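Local coordinates for malonyl coenzyme A-acyl carrier protein transacylase (Helicobacter pylori, PDB 2H1Y), which probably catalyses the transfer of the malonyl group from malonyl-CoA to holo-acyl carrier protein, giving malonyl-ACP and free CoA, at residues P97-G102 with D275-F280; I238-N243 with Q267-S272. One frame throughout, in Å; residues are numbered along the deposited sequence.

Interaction 1 (P97-G102 with D275-F280); sequences PVFALG and DRVDIF
Val-98 and Phe-99 pack against Arg-276, Val-277 and Phe-280 in a buried contact, carried chiefly by side chains, between the leading ends of two strands of the central mixed sheet. The segments do not pair: strand 15-19 lies between strands 99-102 and 279-283, and Val-98 and Phe-99 bond by their backbones to Tyr-15 and Leu-17. The short valine methyls fill the gap near the start of the strands, and the longer rings of Phe-99 and Phe-280 meet beyond them. Val-98 CG1 approaches Val-277 CG1 to 3.3 Å, which is tight, although the eclipsed chi1 of Val-98 makes the exact closeness doubtful. In the family's α/β core both strands are parallel to strand 15-19 and flank it, and in FabD enzymes the turn following the strand equivalent to 99-102 carries the nucleophilic serine. Phe-99 stands with CG between its backbone N and carbonyl carbon (chi1 70°); its ring reaches Val-277 CG1 with CE1 at 4.0 Å, and its CZ meets Phe-280 CE2, also at 4.0 Å. Arg-276 closes the partly exposed side. One face of its guanidinium receives Val-98 CG2, 3.6 Å from Arg-276 NH2, and Phe-99 CD1, 3.7 Å from Arg-276 NH1; the guanidinium and phenyl planes are 25° apart. Arginine suits this border: its flat group lies over carbon while NH2 makes a salt bridge to Glu-236 and NH1 bonds to Asn-273.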
ATOM      1  N   PRO A  97       5.759  -7.805 -15.549  1.00 51.62           N
ATOM      2  CA  PRO A  97       4.572  -6.966 -15.657  1.00 50.82           C
ATOM      3  C   PRO A  97       4.903  -5.723 -16.444  1.00 50.26           C
ATOM      4  O   PRO A  97       6.063  -5.325 -16.460  1.00 50.33           O
ATOM      5  CB  PRO A  97       4.307  -6.568 -14.205  1.00 50.55           C
ATOM      6  CG  PRO A  97       5.653  -6.493 -13.613  1.00 50.81           C
ATOM      7  CD  PRO A  97       6.449  -7.602 -14.261  1.00 51.37           C
ATOM      8  N   VAL A  98       3.912  -5.098 -17.077  1.00 49.69           N
ATOM      9  CA  VAL A  98       4.191  -3.821 -17.758  1.00 48.89           C
ATOM     10  C   VAL A  98       4.479  -2.691 -16.756  1.00 48.55           C
ATOM     11  O   VAL A  98       5.396  -1.912 -16.970  1.00 48.93           O
ATOM     12  CB  VAL A  98       3.217  -3.456 -18.978  1.00 48.72           C
ATOM     13  CG1 VAL A  98       2.128  -4.512 -19.196  1.00 48.33           C
ATOM     14  CG2 VAL A  98       2.668  -2.033 -18.882  1.00 47.18           C
ATOM     15  N   PHE A  99       3.751  -2.647 -15.646  1.00 48.11           N
ATOM     16  CA  PHE A  99       4.084  -1.741 -14.542  1.00 47.69           C
ATOM     17  C   PHE A  99       3.562  -2.294 -13.212  1.00 47.25           C
ATOM     18  O   PHE A  99       2.843  -3.296 -13.194  1.00 47.09           O
ATOM     19  CB  PHE A  99       3.503  -0.350 -14.792  1.00 47.80           C
ATOM     20  CG  PHE A  99       2.000  -0.295 -14.678  1.00 48.92           C
ATOM     21  CD1 PHE A  99       1.196  -0.434 -15.811  1.00 47.81           C
ATOM     22  CD2 PHE A  99       1.383  -0.121 -13.432  1.00 49.32           C
ATOM     23  CE1 PHE A  99      -0.200  -0.393 -15.714  1.00 49.03           C
ATOM     24  CE2 PHE A  99      -0.012  -0.082 -13.331  1.00 50.21           C
ATOM     25  CZ  PHE A  99      -0.806  -0.219 -14.484  1.00 48.39           C
ATOM     26  N   ALA A 100       3.923  -1.628 -12.113  1.00 46.36           N
ATOM     27  CA  ALA A 100       3.419  -1.959 -10.774  1.00 45.54           C
ATOM     28  C   ALA A 100       2.917  -0.708 -10.021  1.00 44.95           C
ATOM     29  O   ALA A 100       3.566   0.331 -10.047  1.00 44.88           O
ATOM     30  CB  ALA A 100       4.492  -2.674  -9.967  1.00 45.03           C
ATOM     31  N   LEU A 101       1.766  -0.837  -9.360  1.00 44.23           N
ATOM     32  CA  LEU A 101       1.108   0.235  -8.613  1.00 43.93           C
ATOM     33  C   LEU A 101       0.866  -0.252  -7.182  1.00 43.85           C
ATOM     34  O   LEU A 101       0.403  -1.387  -6.966  1.00 44.08           O
ATOM     35  CB  LEU A 101      -0.261   0.550  -9.240  1.00 43.82           C
ATOM     36  CG  LEU A 101      -0.942   1.940  -9.261  1.00 44.70           C
ATOM     37  CD1 LEU A 101      -2.437   1.803  -9.486  1.00 43.96           C
ATOM     38  CD2 LEU A 101      -0.703   2.840  -8.055  1.00 43.19           C
ATOM     39  N   GLY A 102       1.143   0.608  -6.209  1.00 42.91           N
ATOM     40  CA  GLY A 102       0.862   0.292  -4.829  1.00 42.07           C
ATOM     41  C   GLY A 102      -0.045   1.335  -4.231  1.00 41.73           C
ATOM     42  O   GLY A 102      -0.358   2.341  -4.867  1.00 41.70           O
ATOM     43  N   ASP A 275      -5.329   1.432 -19.749  1.00 51.94           N
ATOM     44  CA  ASP A 275      -5.193   1.054 -21.165  1.00 52.41           C
ATOM     45  C   ASP A 275      -3.969   0.193 -21.515  1.00 51.83           C
ATOM     46  O   ASP A 275      -3.972  -0.522 -22.524  1.00 51.84           O
ATOM     47  CB  ASP A 275      -5.210   2.306 -22.041  1.00 53.03           C
ATOM     48  CG  ASP A 275      -6.547   3.051 -21.973  1.00 55.45           C
ATOM     49  OD1 ASP A 275      -7.477   2.586 -21.255  1.00 56.61           O
ATOM     50  OD2 ASP A 275      -6.668   4.102 -22.652  1.00 57.73           O
ATOM     51  N   ARG A 276      -2.929   0.243 -20.688  1.00 50.98           N
ATOM     52  CA  ARG A 276      -1.672  -0.439 -21.023  1.00 50.05           C
ATOM     53  C   ARG A 276      -1.673  -1.927 -20.661  1.00 49.55           C
ATOM     54  O   ARG A 276      -0.709  -2.628 -20.957  1.00 50.17           O
ATOM     55  CB  ARG A 276      -0.472   0.266 -20.366  1.00 50.04           C
ATOM     56  CG  ARG A 276      -0.547   1.810 -20.370  1.00 49.81           C
ATOM     57  CD  ARG A 276       0.459   2.386 -19.393  1.00 48.63           C
ATOM     58  NE  ARG A 276       1.773   1.801 -19.623  1.00 49.10           N
ATOM     59  CZ  ARG A 276       2.791   1.866 -18.771  1.00 49.56           C
ATOM     60  NH1 ARG A 276       2.655   2.490 -17.606  1.00 48.35           N
ATOM     61  NH2 ARG A 276       3.950   1.295 -19.084  1.00 48.77           N
ATOM     62  N   VAL A 277      -2.728  -2.415 -20.017  1.00 48.74           N
ATOM     63  CA  VAL A 277      -2.798  -3.848 -19.642  1.00 48.49           C
ATOM     64  C   VAL A 277      -4.201  -4.465 -19.812  1.00 48.24           C
ATOM     65  O   VAL A 277      -5.176  -3.751 -19.991  1.00 48.87           O
ATOM     66  CB  VAL A 277      -2.316  -4.100 -18.176  1.00 47.98           C
ATOM     67  CG1 VAL A 277      -0.878  -3.670 -17.981  1.00 46.98           C
ATOM     68  CG2 VAL A 277      -3.196  -3.375 -17.215  1.00 47.82           C
ATOM     69  N   ASP A 278      -4.291  -5.788 -19.721  1.00 48.18           N
ATOM     70  CA  ASP A 278      -5.570  -6.504 -19.792  1.00 47.62           C
ATOM     71  C   ASP A 278      -6.068  -6.990 -18.436  1.00 47.81           C
ATOM     72  O   ASP A 278      -7.252  -7.354 -18.287  1.00 48.46           O
ATOM     73  CB  ASP A 278      -5.440  -7.683 -20.734  1.00 47.27           C
ATOM     74  CG  ASP A 278      -4.909  -7.269 -22.080  1.00 47.98           C
ATOM     75  OD1 ASP A 278      -5.657  -6.577 -22.797  1.00 48.39           O
ATOM     76  OD2 ASP A 278      -3.734  -7.591 -22.402  1.00 47.47           O
ATOM     77  N   ILE A 279      -5.185  -6.975 -17.439  1.00 46.94           N
ATOM     78  CA  ILE A 279      -5.482  -7.617 -16.165  1.00 46.04           C
ATOM     79  C   ILE A 279      -4.518  -7.168 -15.076  1.00 45.64           C
ATOM     80  O   ILE A 279      -3.400  -6.745 -15.371  1.00 45.31           O
ATOM     81  CB  ILE A 279      -5.447  -9.169 -16.321  1.00 46.36           C
ATOM     82  CG1 ILE A 279      -6.077  -9.857 -15.111  1.00 45.22           C
ATOM     83  CG2 ILE A 279      -4.014  -9.683 -16.651  1.00 45.56           C
ATOM     84  CD1 ILE A 279      -6.625 -11.239 -15.443  1.00 46.68           C
ATOM     85  N   PHE A 280      -4.963  -7.271 -13.829  1.00 44.71           N
ATOM     86  CA  PHE A 280      -4.191  -6.828 -12.686  1.00 44.48           C
ATOM     87  C   PHE A 280      -3.992  -8.000 -11.746  1.00 44.09           C
ATOM     88  O   PHE A 280      -4.898  -8.817 -11.591  1.00 43.37           O
ATOM     89  CB  PHE A 280      -4.950  -5.731 -11.933  1.00 44.94           C
ATOM     90  CG  PHE A 280      -4.983  -4.402 -12.640  1.00 46.09           C
ATOM     91  CD1 PHE A 280      -6.046  -4.067 -13.474  1.00 47.35           C
ATOM     92  CD2 PHE A 280      -3.954  -3.466 -12.454  1.00 46.73           C
ATOM     93  CE1 PHE A 280      -6.079  -2.814 -14.136  1.00 47.85           C
ATOM     94  CE2 PHE A 280      -3.977  -2.220 -13.102  1.00 45.62           C
ATOM     95  CZ  PHE A 280      -5.045  -1.894 -13.943  1.00 45.64           C
TER

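Interaction 2 (I238-N243 with Q267-S272)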
ATOM      1  N   ILE A 238       4.463   3.220 -10.598  1.00 47.33           N
ATOM      2  CA  ILE A 238       3.687   4.445 -10.714  1.00 47.67           C
ATOM      3  C   ILE A 238       3.595   5.153  -9.361  1.00 47.89           C
ATOM      4  O   ILE A 238       3.182   4.561  -8.361  1.00 48.23           O
ATOM      5  CB  ILE A 238       2.272   4.164 -11.273  1.00 47.55           C
ATOM      6  CG1 ILE A 238       2.317   3.112 -12.385  1.00 48.74           C
ATOM      7  CG2 ILE A 238       1.621   5.436 -11.769  1.00 47.56           C
ATOM      8  CD1 ILE A 238       3.030   3.536 -13.670  1.00 49.74           C
ATOM      9  N   SER A 239       3.992   6.421  -9.328  1.00 48.05           N
ATOM     10  CA  SER A 239       4.030   7.173  -8.085  1.00 47.85           C
ATOM     11  C   SER A 239       2.625   7.584  -7.610  1.00 47.78           C
ATOM     12  O   SER A 239       1.887   8.239  -8.344  1.00 47.69           O
ATOM     13  CB  SER A 239       4.924   8.405  -8.267  1.00 48.05           C
ATOM     14  OG  SER A 239       4.643   9.419  -7.302  1.00 48.73           O
ATOM     15  N   ASN A 240       2.262   7.217  -6.384  1.00 47.29           N
ATOM     16  CA  ASN A 240       1.051   7.770  -5.776  1.00 47.27           C
ATOM     17  C   ASN A 240       1.119   9.291  -5.708  1.00 47.50           C
ATOM     18  O   ASN A 240       0.081   9.963  -5.724  1.00 47.44           O
ATOM     19  CB  ASN A 240       0.820   7.241  -4.357  1.00 47.35           C
ATOM     20  CG  ASN A 240       0.477   5.746  -4.306  1.00 46.35           C
ATOM     21  OD1 ASN A 240       0.137   5.117  -5.308  1.00 45.52           O
ATOM     22  ND2 ASN A 240       0.550   5.189  -3.115  1.00 44.62           N
ATOM     23  N   ALA A 241       2.334   9.834  -5.641  1.00 47.44           N
ATOM     24  CA  ALA A 241       2.499  11.280  -5.462  1.00 47.86           C
ATOM     25  C   ALA A 241       2.266  12.119  -6.745  1.00 48.21           C
ATOM     26  O   ALA A 241       1.551  13.132  -6.700  1.00 47.84           O
ATOM     27  CB  ALA A 241       3.836  11.590  -4.823  1.00 47.19           C
ATOM     28  N   THR A 242       2.825  11.673  -7.878  1.00 48.76           N
ATOM     29  CA  THR A 242       2.756  12.415  -9.148  1.00 49.24           C
ATOM     30  C   THR A 242       2.030  11.683 -10.290  1.00 49.56           C
ATOM     31  O   THR A 242       1.849  12.225 -11.372  1.00 49.66           O
ATOM     32  CB  THR A 242       4.189  12.822  -9.679  1.00 49.50           C
ATOM     33  OG1 THR A 242       4.901  11.655 -10.129  1.00 50.58           O
ATOM     34  CG2 THR A 242       5.004  13.556  -8.633  1.00 48.28           C
ATOM     35  N   ASN A 243       1.644  10.441 -10.083  1.00 50.27           N
ATOM     36  CA  ASN A 243       1.030   9.674 -11.158  1.00 50.84           C
ATOM     37  C   ASN A 243       1.917   9.603 -12.405  1.00 51.31           C
ATOM     38  O   ASN A 243       1.427   9.574 -13.532  1.00 51.64           O
ATOM     39  CB  ASN A 243      -0.386  10.195 -11.479  1.00 50.59           C
ATOM     40  CG  ASN A 243      -1.090   9.375 -12.564  1.00 50.45           C
ATOM     41  OD1 ASN A 243      -1.940   9.886 -13.284  1.00 52.35           O
ATOM     42  ND2 ASN A 243      -0.715   8.115 -12.697  1.00 49.79           N
ATOM     43  N   GLN A 267      -6.745   6.645  -7.676  1.00 42.91           N
ATOM     44  CA  GLN A 267      -7.633   6.863  -8.830  1.00 43.94           C
ATOM     45  C   GLN A 267      -6.924   7.301 -10.130  1.00 43.91           C
ATOM     46  O   GLN A 267      -7.030   6.626 -11.160  1.00 43.88           O
ATOM     47  CB  GLN A 267      -8.704   7.888  -8.475  1.00 43.98           C
ATOM     48  CG  GLN A 267      -9.483   8.361  -9.670  1.00 45.47           C
ATOM     49  CD  GLN A 267     -10.835   8.892  -9.284  1.00 47.25           C
ATOM     50  OE1 GLN A 267     -10.953   9.853  -8.518  1.00 47.62           O
ATOM     51  NE2 GLN A 267     -11.868   8.270  -9.811  1.00 48.49           N
ATOM     52  N   ASP A 268      -6.214   8.424 -10.078  1.00 44.03           N
ATOM     53  CA  ASP A 268      -5.497   8.933 -11.255  1.00 44.53           C
ATOM     54  C   ASP A 268      -4.505   7.905 -11.786  1.00 44.63           C
ATOM     55  O   ASP A 268      -4.373   7.729 -13.003  1.00 44.23           O
ATOM     56  CB  ASP A 268      -4.790  10.261 -10.958  1.00 44.25           C
ATOM     57  CG  ASP A 268      -5.757  11.350 -10.562  1.00 45.39           C
ATOM     58  OD1 ASP A 268      -6.876  11.342 -11.106  1.00 45.87           O
ATOM     59  OD2 ASP A 268      -5.419  12.200  -9.700  1.00 47.67           O
ATOM     60  N   CYS A 269      -3.853   7.201 -10.860  1.00 45.09           N
ATOM     61  CA  CYS A 269      -2.854   6.197 -11.207  1.00 45.63           C
ATOM     62  C   CYS A 269      -3.434   5.052 -12.013  1.00 46.12           C
ATOM     63  O   CYS A 269      -2.845   4.652 -13.018  1.00 45.90           O
ATOM     64  CB  CYS A 269      -2.166   5.669  -9.957  1.00 45.53           C
ATOM     65  SG  CYS A 269      -1.003   6.827  -9.254  1.00 46.27           S
ATOM     66  N   VAL A 270      -4.589   4.546 -11.579  1.00 46.51           N
ATOM     67  CA  VAL A 270      -5.251   3.480 -12.300  1.00 47.84           C
ATOM     68  C   VAL A 270      -5.717   3.981 -13.684  1.00 48.47           C
ATOM     69  O   VAL A 270      -5.423   3.363 -14.711  1.00 48.91           O
ATOM     70  CB  VAL A 270      -6.391   2.810 -11.461  1.00 48.00           C
ATOM     71  CG1 VAL A 270      -7.106   1.752 -12.265  1.00 48.62           C
ATOM     72  CG2 VAL A 270      -5.824   2.169 -10.216  1.00 47.15           C
ATOM     73  N   LYS A 271      -6.385   5.125 -13.712  1.00 49.16           N
ATOM     74  CA  LYS A 271      -6.937   5.665 -14.961  1.00 49.50           C
ATOM     75  C   LYS A 271      -5.874   5.940 -16.039  1.00 49.52           C
ATOM     76  O   LYS A 271      -5.987   5.460 -17.163  1.00 49.87           O
ATOM     77  CB  LYS A 271      -7.778   6.912 -14.680  1.00 49.93           C
ATOM     78  CG  LYS A 271      -9.036   6.640 -13.839  1.00 50.59           C
ATOM     79  CD  LYS A 271     -10.073   7.756 -13.977  1.00 52.33           C
ATOM     80  CE  LYS A 271     -11.414   7.353 -13.324  1.00 53.51           C
ATOM     81  NZ  LYS A 271     -12.259   8.532 -12.889  1.00 55.03           N
ATOM     82  N   SER A 272      -4.825   6.671 -15.693  1.00 49.29           N
ATOM     83  CA  SER A 272      -3.738   6.942 -16.643  1.00 49.35           C
ATOM     84  C   SER A 272      -3.050   5.671 -17.170  1.00 49.64           C
ATOM     85  O   SER A 272      -2.208   5.742 -18.055  1.00 49.59           O
ATOM     86  CB  SER A 272      -2.690   7.878 -16.019  1.00 49.06           C
ATOM     87  OG  SER A 272      -3.288   9.049 -15.463  1.00 48.72           O
TER
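Cys-269 is the close-packed centre of this contact, its thiol set into the turn formed by Ile-238, Ser-239, Asn-240 and Asn-243. With SG anti to its own carbonyl carbon (chi1 -74°), the sulfur lies 3.9 Å from Ile-238 CG2, 3.3 Å from Ser-239 O and 4.1 Å from Asn-240 CA. A small, weakly polar side chain fits here, where one neighbour is a methyl and the next a carbonyl oxygen. That oxygen also accepts the backbone N of Asn-243 at 2.8 Å, which brings the two ends of the turn together beside the sulfur. Leu-101 of the neighbouring strand packs on Cys-269 as well, so this half of the contact belongs to the interior.

Asn-243 marks the passage to the looser half. Its backbone is in the left-handed helical region, which asparagine tolerates better than most residues. CG is anti to the backbone N (chi1 -178°), which brings Asn-243 CG to the helix, 3.7 Å from Ser-272 OG. Separately, CB of the same asparagine is 4.1 Å from Cys-269 SG. Beyond it the contact thins toward solvent. Ser-272 is exposed and from the loop it meets only Asn-243, and Asp-268 offers mainly CB and its backbone oxygen, its carboxylate being turned away into a salt bridge with Arg-265.

The loop is shaped from within by Ser-239 OG, which accepts the N-H of Thr-242 at 3.0 Å in a fairly straight bond (159°). This is an ST motif, here forming the connection between strands 236-238 and 245-246 at the side of short helix 266-271.

The centres of the two contacts are 12 Å apart, and along the chain both segments of interaction 2 fall between the two of interaction 1: 97-102, 238-243, 267-272, 275-280. Strands 99-102 and 236-238 are parallel neighbours in the mixed sheet, probably bonded from Ala-100 O to Ile-238 N at 3.1 Å, with Phe-99 CD2 packing 3.5 Å from Ile-238 CG1. Helix 266-271 lies over this part of the sheet, where Val-270 CG2 is 3.5 Å from Leu-101 CD1, and the chain then leads into strand 279-283. The buried parts of both contacts, around Phe-99, Leu-101, Ile-238 and Cys-269, thus adjoin on this part of the sheet within the acyl transferase domain.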